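Local coordinates for major capsid protein P2 (Pseudoalteromonas phage pm2, PDB 2VVF) that forms the trimeric, double jelly-roll major capsomer of the shell of a membrane-containing marine bacteriophage, at residues Gly26-Gly38 against Ile76-Pro88. Numbering follows the deposited sequence.
Sequences GQTYEVIDLRYSG and IKAGVVSFHFVRP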
loop_
_atom_site.group_PDB
_atom_site.type_symbol
_atom_site.label_atom_id
_atom_site.label_comp_id
_atom_site.label_asym_id
_atom_site.label_seq_id
_atom_site.Cartn_x
_atom_site.Cartn_y
_atom_site.Cartn_z
ATOM N N GLY A 26 -4.417 16.224 27.672
ATOM C CA GLY A 26 -3.008 16.012 27.973
ATOM C C GLY A 26 -2.230 15.356 26.837
ATOM O O GLY A 26 -1.121 15.780 26.513
ATOM N N GLN A 27 -2.803 14.311 26.246
ATOM C CA GLN A 27 -2.128 13.581 25.175
ATOM C C GLN A 27 -2.755 13.769 23.798
ATOM O O GLN A 27 -3.602 14.638 23.599
ATOM C CB GLN A 27 -2.039 12.090 25.516
ATOM C CG GLN A 27 -1.724 11.805 26.977
ATOM C CD GLN A 27 -0.252 11.520 27.213
ATOM O OE1 GLN A 27 0.619 12.169 26.633
ATOM N NE2 GLN A 27 0.033 10.548 28.070
ATOM N N THR A 28 -2.321 12.942 22.852
ATOM C CA THR A 28 -2.816 12.992 21.481
ATOM C C THR A 28 -3.621 11.739 21.152
ATOM O O THR A 28 -3.184 10.621 21.421
ATOM C CB THR A 28 -1.657 13.164 20.483
ATOM O OG1 THR A 28 -1.066 14.460 20.650
ATOM C CG2 THR A 28 -2.152 13.009 19.054
ATOM N N TYR A 29 -4.796 11.931 20.561
ATOM C CA TYR A 29 -5.652 10.816 20.174
ATOM C C TYR A 29 -5.538 10.573 18.675
ATOM O O TYR A 29 -6.021 11.370 17.869
ATOM C CB TYR A 29 -7.111 11.100 20.542
ATOM C CG TYR A 29 -7.373 11.142 22.028
ATOM C CD1 TYR A 29 -7.697 9.988 22.730
ATOM C CD2 TYR A 29 -7.293 12.337 22.732
ATOM C CE1 TYR A 29 -7.933 10.023 24.093
ATOM C CE2 TYR A 29 -7.531 12.383 24.093
ATOM C CZ TYR A 29 -7.849 11.223 24.769
ATOM O OH TYR A 29 -8.085 11.262 26.124
ATOM N N GLU A 30 -4.894 9.473 18.304
ATOM C CA GLU A 30 -4.728 9.128 16.899
ATOM C C GLU A 30 -5.970 8.420 16.373
ATOM O O GLU A 30 -6.446 8.711 15.272
ATOM C CB GLU A 30 -3.500 8.237 16.718
ATOM C CG GLU A 30 -2.252 8.762 17.402
ATOM C CD GLU A 30 -0.993 8.065 16.929
ATOM O OE1 GLU A 30 -1.099 6.939 16.401
ATOM O OE2 GLU A 30 0.103 8.642 17.087
ATOM N N VAL A 31 -6.490 7.490 17.168
ATOM C CA VAL A 31 -7.683 6.737 16.800
ATOM C C VAL A 31 -8.517 6.408 18.031
ATOM O O VAL A 31 -7.979 6.150 19.109
ATOM C CB VAL A 31 -7.337 5.447 16.027
ATOM C CG1 VAL A 31 -8.602 4.790 15.502
ATOM C CG2 VAL A 31 -6.369 5.741 14.891
ATOM N N ILE A 32 -9.834 6.410 17.856
ATOM C CA ILE A 32 -10.756 6.073 18.932
ATOM C C ILE A 32 -11.708 4.986 18.439
ATOM O O ILE A 32 -12.514 5.214 17.535
ATOM C CB ILE A 32 -11.516 7.312 19.449
ATOM C CG1 ILE A 32 -10.600 8.162 20.334
ATOM C CG2 ILE A 32 -12.765 6.889 20.212
ATOM C CD1 ILE A 32 -11.115 9.563 20.582
ATOM N N ASP A 33 -11.582 3.793 19.013
ATOM C CA ASP A 33 -12.417 2.663 18.622
ATOM C C ASP A 33 -13.674 2.574 19.478
ATOM O O ASP A 33 -13.604 2.311 20.677
ATOM C CB ASP A 33 -11.623 1.356 18.696
ATOM C CG ASP A 33 -10.299 1.434 17.955
ATOM O OD1 ASP A 33 -10.281 1.945 16.815
ATOM O OD2 ASP A 33 -9.275 0.990 18.513
ATOM N N LEU A 34 -14.826 2.794 18.853
ATOM C CA LEU A 34 -16.098 2.746 19.562
ATOM C C LEU A 34 -16.846 1.444 19.302
ATOM O O LEU A 34 -17.274 1.175 18.181
ATOM C CB LEU A 34 -16.974 3.944 19.184
ATOM C CG LEU A 34 -18.380 3.973 19.791
ATOM C CD1 LEU A 34 -18.315 4.179 21.296
ATOM C CD2 LEU A 34 -19.230 5.050 19.132
ATOM N N ARG A 35 -17.000 0.643 20.350
ATOM C CA ARG A 35 -17.712 -0.624 20.252
ATOM C C ARG A 35 -19.182 -0.397 20.586
ATOM O O ARG A 35 -19.506 0.286 21.554
ATOM C CB ARG A 35 -17.101 -1.652 21.209
ATOM C CG ARG A 35 -17.687 -3.049 21.082
ATOM C CD ARG A 35 -16.918 -4.049 21.930
ATOM N NE ARG A 35 -15.675 -4.476 21.292
ATOM C CZ ARG A 35 -15.615 -5.228 20.197
ATOM N NH1 ARG A 35 -16.730 -5.636 19.609
ATOM N NH2 ARG A 35 -14.441 -5.570 19.689
ATOM N N TYR A 36 -20.069 -0.953 19.768
ATOM C CA TYR A 36 -21.502 -0.783 19.972
ATOM C C TYR A 36 -22.264 -2.093 19.824
ATOM O O TYR A 36 -21.865 -2.980 19.067
ATOM C CB TYR A 36 -22.059 0.245 18.987
ATOM C CG TYR A 36 -21.922 -0.170 17.537
ATOM C CD1 TYR A 36 -20.815 0.209 16.786
ATOM C CD2 TYR A 36 -22.888 -0.962 16.927
ATOM C CE1 TYR A 36 -20.678 -0.181 15.463
ATOM C CE2 TYR A 36 -22.758 -1.359 15.605
ATOM C CZ TYR A 36 -21.653 -0.966 14.877
ATOM O OH TYR A 36 -21.526 -1.357 13.564
ATOM N N SER A 37 -23.374 -2.196 20.543
ATOM C CA SER A 37 -24.231 -3.373 20.494
ATOM C C SER A 37 -25.589 -3.010 21.086
ATOM O O SER A 37 -25.684 -2.135 21.946
ATOM C CB SER A 37 -23.598 -4.538 21.260
ATOM O OG SER A 37 -23.916 -4.482 22.640
ATOM N N GLY A 38 -26.641 -3.663 20.602
ATOM C CA GLY A 38 -27.990 -3.379 21.073
ATOM C C GLY A 38 -28.487 -2.076 20.451
ATOM O O GLY A 38 -29.477 -1.494 20.896
ATOM N N ILE A 76 -13.110 -2.422 8.239
ATOM C CA ILE A 76 -14.443 -2.289 8.808
ATOM C C ILE A 76 -14.831 -3.578 9.520
ATOM O O ILE A 76 -14.698 -4.669 8.966
ATOM C CB ILE A 76 -15.486 -1.915 7.737
ATOM C CG1 ILE A 76 -15.127 -0.577 7.082
ATOM C CG2 ILE A 76 -16.878 -1.849 8.351
ATOM C CD1 ILE A 76 -15.162 0.601 8.034
ATOM N N LYS A 77 -15.302 -3.447 10.754
ATOM C CA LYS A 77 -15.715 -4.602 11.535
ATOM C C LYS A 77 -17.059 -4.334 12.199
ATOM O O LYS A 77 -17.275 -3.268 12.774
ATOM C CB LYS A 77 -14.661 -4.941 12.591
ATOM C CG LYS A 77 -14.967 -6.192 13.393
ATOM C CD LYS A 77 -14.265 -7.404 12.808
ATOM C CE LYS A 77 -14.543 -8.652 13.630
ATOM N NZ LYS A 77 -14.315 -9.896 12.846
ATOM N N ALA A 78 -17.963 -5.306 12.106
ATOM C CA ALA A 78 -19.287 -5.185 12.700
ATOM C C ALA A 78 -19.186 -5.141 14.220
ATOM O O ALA A 78 -18.493 -5.957 14.830
ATOM C CB ALA A 78 -20.172 -6.338 12.260
ATOM N N GLY A 79 -19.873 -4.180 14.825
ATOM C CA GLY A 79 -19.857 -4.031 16.274
ATOM C C GLY A 79 -18.823 -3.001 16.718
ATOM O O GLY A 79 -18.698 -2.711 17.904
ATOM N N VAL A 80 -18.085 -2.451 15.761
ATOM C CA VAL A 80 -17.070 -1.452 16.068
ATOM C C VAL A 80 -16.928 -0.417 14.961
ATOM O O VAL A 80 -16.982 -0.745 13.776
ATOM C CB VAL A 80 -15.703 -2.096 16.396
ATOM C CG1 VAL A 80 -14.834 -1.127 17.190
ATOM C CG2 VAL A 80 -15.888 -3.399 17.154
ATOM N N VAL A 81 -16.730 0.833 15.363
ATOM C CA VAL A 81 -16.533 1.931 14.425
ATOM C C VAL A 81 -15.448 2.841 14.988
ATOM O O VAL A 81 -15.499 3.240 16.152
ATOM C CB VAL A 81 -17.845 2.689 14.133
ATOM C CG1 VAL A 81 -18.298 3.473 15.353
ATOM C CG2 VAL A 81 -17.675 3.604 12.927
ATOM N N SER A 82 -14.438 3.125 14.176
ATOM C CA SER A 82 -13.311 3.930 14.627
ATOM C C SER A 82 -13.313 5.365 14.125
ATOM O O SER A 82 -13.777 5.654 13.023
ATOM C CB SER A 82 -11.989 3.254 14.251
ATOM O OG SER A 82 -11.937 1.921 14.730
ATOM N N PHE A 83 -12.761 6.254 14.944
ATOM C CA PHE A 83 -12.618 7.658 14.593
ATOM C C PHE A 83 -11.164 7.834 14.197
ATOM O O PHE A 83 -10.287 7.911 15.058
ATOM C CB PHE A 83 -12.918 8.549 15.801
ATOM C CG PHE A 83 -14.380 8.666 16.125
ATOM C CD1 PHE A 83 -15.103 9.783 15.740
ATOM C CD2 PHE A 83 -15.025 7.675 16.846
ATOM C CE1 PHE A 83 -16.447 9.897 16.050
ATOM C CE2 PHE A 83 -16.366 7.786 17.160
ATOM C CZ PHE A 83 -17.076 8.898 16.762
ATOM N N HIS A 84 -10.902 7.850 12.896
ATOM C CA HIS A 84 -9.540 7.994 12.401
ATOM C C HIS A 84 -9.129 9.456 12.292
ATOM O O HIS A 84 -9.392 10.110 11.282
ATOM C CB HIS A 84 -9.385 7.311 11.041
ATOM C CG HIS A 84 -9.477 5.817 11.099
ATOM N ND1 HIS A 84 -8.371 5.009 11.249
ATOM C CD2 HIS A 84 -10.542 4.987 11.017
ATOM C CE1 HIS A 84 -8.752 3.744 11.262
ATOM N NE2 HIS A 84 -10.065 3.703 11.124
ATOM N N PHE A 85 -8.475 9.967 13.330
ATOM C CA PHE A 85 -8.003 11.345 13.311
ATOM C C PHE A 85 -6.756 11.389 12.444
ATOM O O PHE A 85 -6.625 12.234 11.558
ATOM C CB PHE A 85 -7.735 11.844 14.728
ATOM C CG PHE A 85 -8.965 11.880 15.585
ATOM C CD1 PHE A 85 -9.962 12.807 15.340
ATOM C CD2 PHE A 85 -9.164 10.936 16.576
ATOM C CE1 PHE A 85 -11.116 12.823 16.099
ATOM C CE2 PHE A 85 -10.315 10.945 17.339
ATOM C CZ PHE A 85 -11.292 11.889 17.100
ATOM N N VAL A 86 -5.877 10.419 12.656
ATOM C CA VAL A 86 -4.686 10.281 11.834
ATOM C C VAL A 86 -5.166 9.689 10.510
ATOM O O VAL A 86 -5.877 8.681 10.497
ATOM C CB VAL A 86 -3.653 9.355 12.507
ATOM C CG1 VAL A 86 -2.648 8.839 11.488
ATOM C CG2 VAL A 86 -2.954 10.076 13.650
ATOM N N ARG A 87 -4.816 10.337 9.403
ATOM C CA ARG A 87 -5.235 9.865 8.085
ATOM C C ARG A 87 -4.188 8.945 7.463
ATOM O O ARG A 87 -3.147 9.395 6.989
ATOM C CB ARG A 87 -5.560 11.048 7.172
ATOM C CG ARG A 87 -6.622 11.978 7.751
ATOM C CD ARG A 87 -7.020 13.063 6.767
ATOM N NE ARG A 87 -7.723 12.519 5.609
ATOM C CZ ARG A 87 -8.974 12.826 5.280
ATOM N NH1 ARG A 87 -9.668 13.678 6.020
ATOM N NH2 ARG A 87 -9.530 12.281 4.207
ATOM N N PRO A 88 -4.473 7.646 7.492
ATOM C CA PRO A 88 -3.559 6.621 6.989
ATOM C C PRO A 88 -3.242 6.695 5.496
ATOM O O PRO A 88 -2.242 6.139 5.041
ATOM C CB PRO A 88 -4.296 5.310 7.297
ATOM C CG PRO A 88 -5.351 5.668 8.310
ATOM C CD PRO A 88 -5.735 7.072 7.989
#
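From Val31-His84 to Arg35-Val80 the strands 31-37 and 80-84 run antiparallel at 161°, with Ile32-Phe83 and Leu34-Val81 as the hydrogen-bonded pairs. Past the start of strand 80-84, Tyr36 N donates to Gly79 O in the turn; at the other end Glu30 O, where Glu30 and Val31 form a classic beta bulge opposite Gln134, accepts from both Phe85 N and Val86 N. Ile32, Leu34, Val81 and Phe83 share the face turned to strand 18-23 and helix 63-71, inside the N-terminal jelly roll. There Ile32 CD1 reaches the edge of the Phe85 ring, 3.6 Å from CE2, and Leu34 CB lies alongside Val81 CG1. The Tyr36 ring, its CG wedged between backbone N and carbonyl carbon (chi1 63°), lies face-on over the turn glycine, with Gly79 CA 4.0 Å from the ring centroid in a CH-pi contact. On the face of Val31, Asp33, Arg35, Val80, Ser82 and His84, Ser82 OG donates to Asp33 OD1 at 2.7 Å, on the anti side, somewhat out of the carboxylate plane, and Val80 CG2 sits over the Arg35 guanidinium, 3.4 Å from NH1. Tyr205 and Gln209 of a neighbouring subunit hydrogen-bond to Ser82 OG and Asp33 OD1, and its Asp202 forms a salt bridge with Arg35 NH2. One face is thus apolar core, whereas the other, valines included, offers Asp33, Ser82 and Arg35 to the subunit interface.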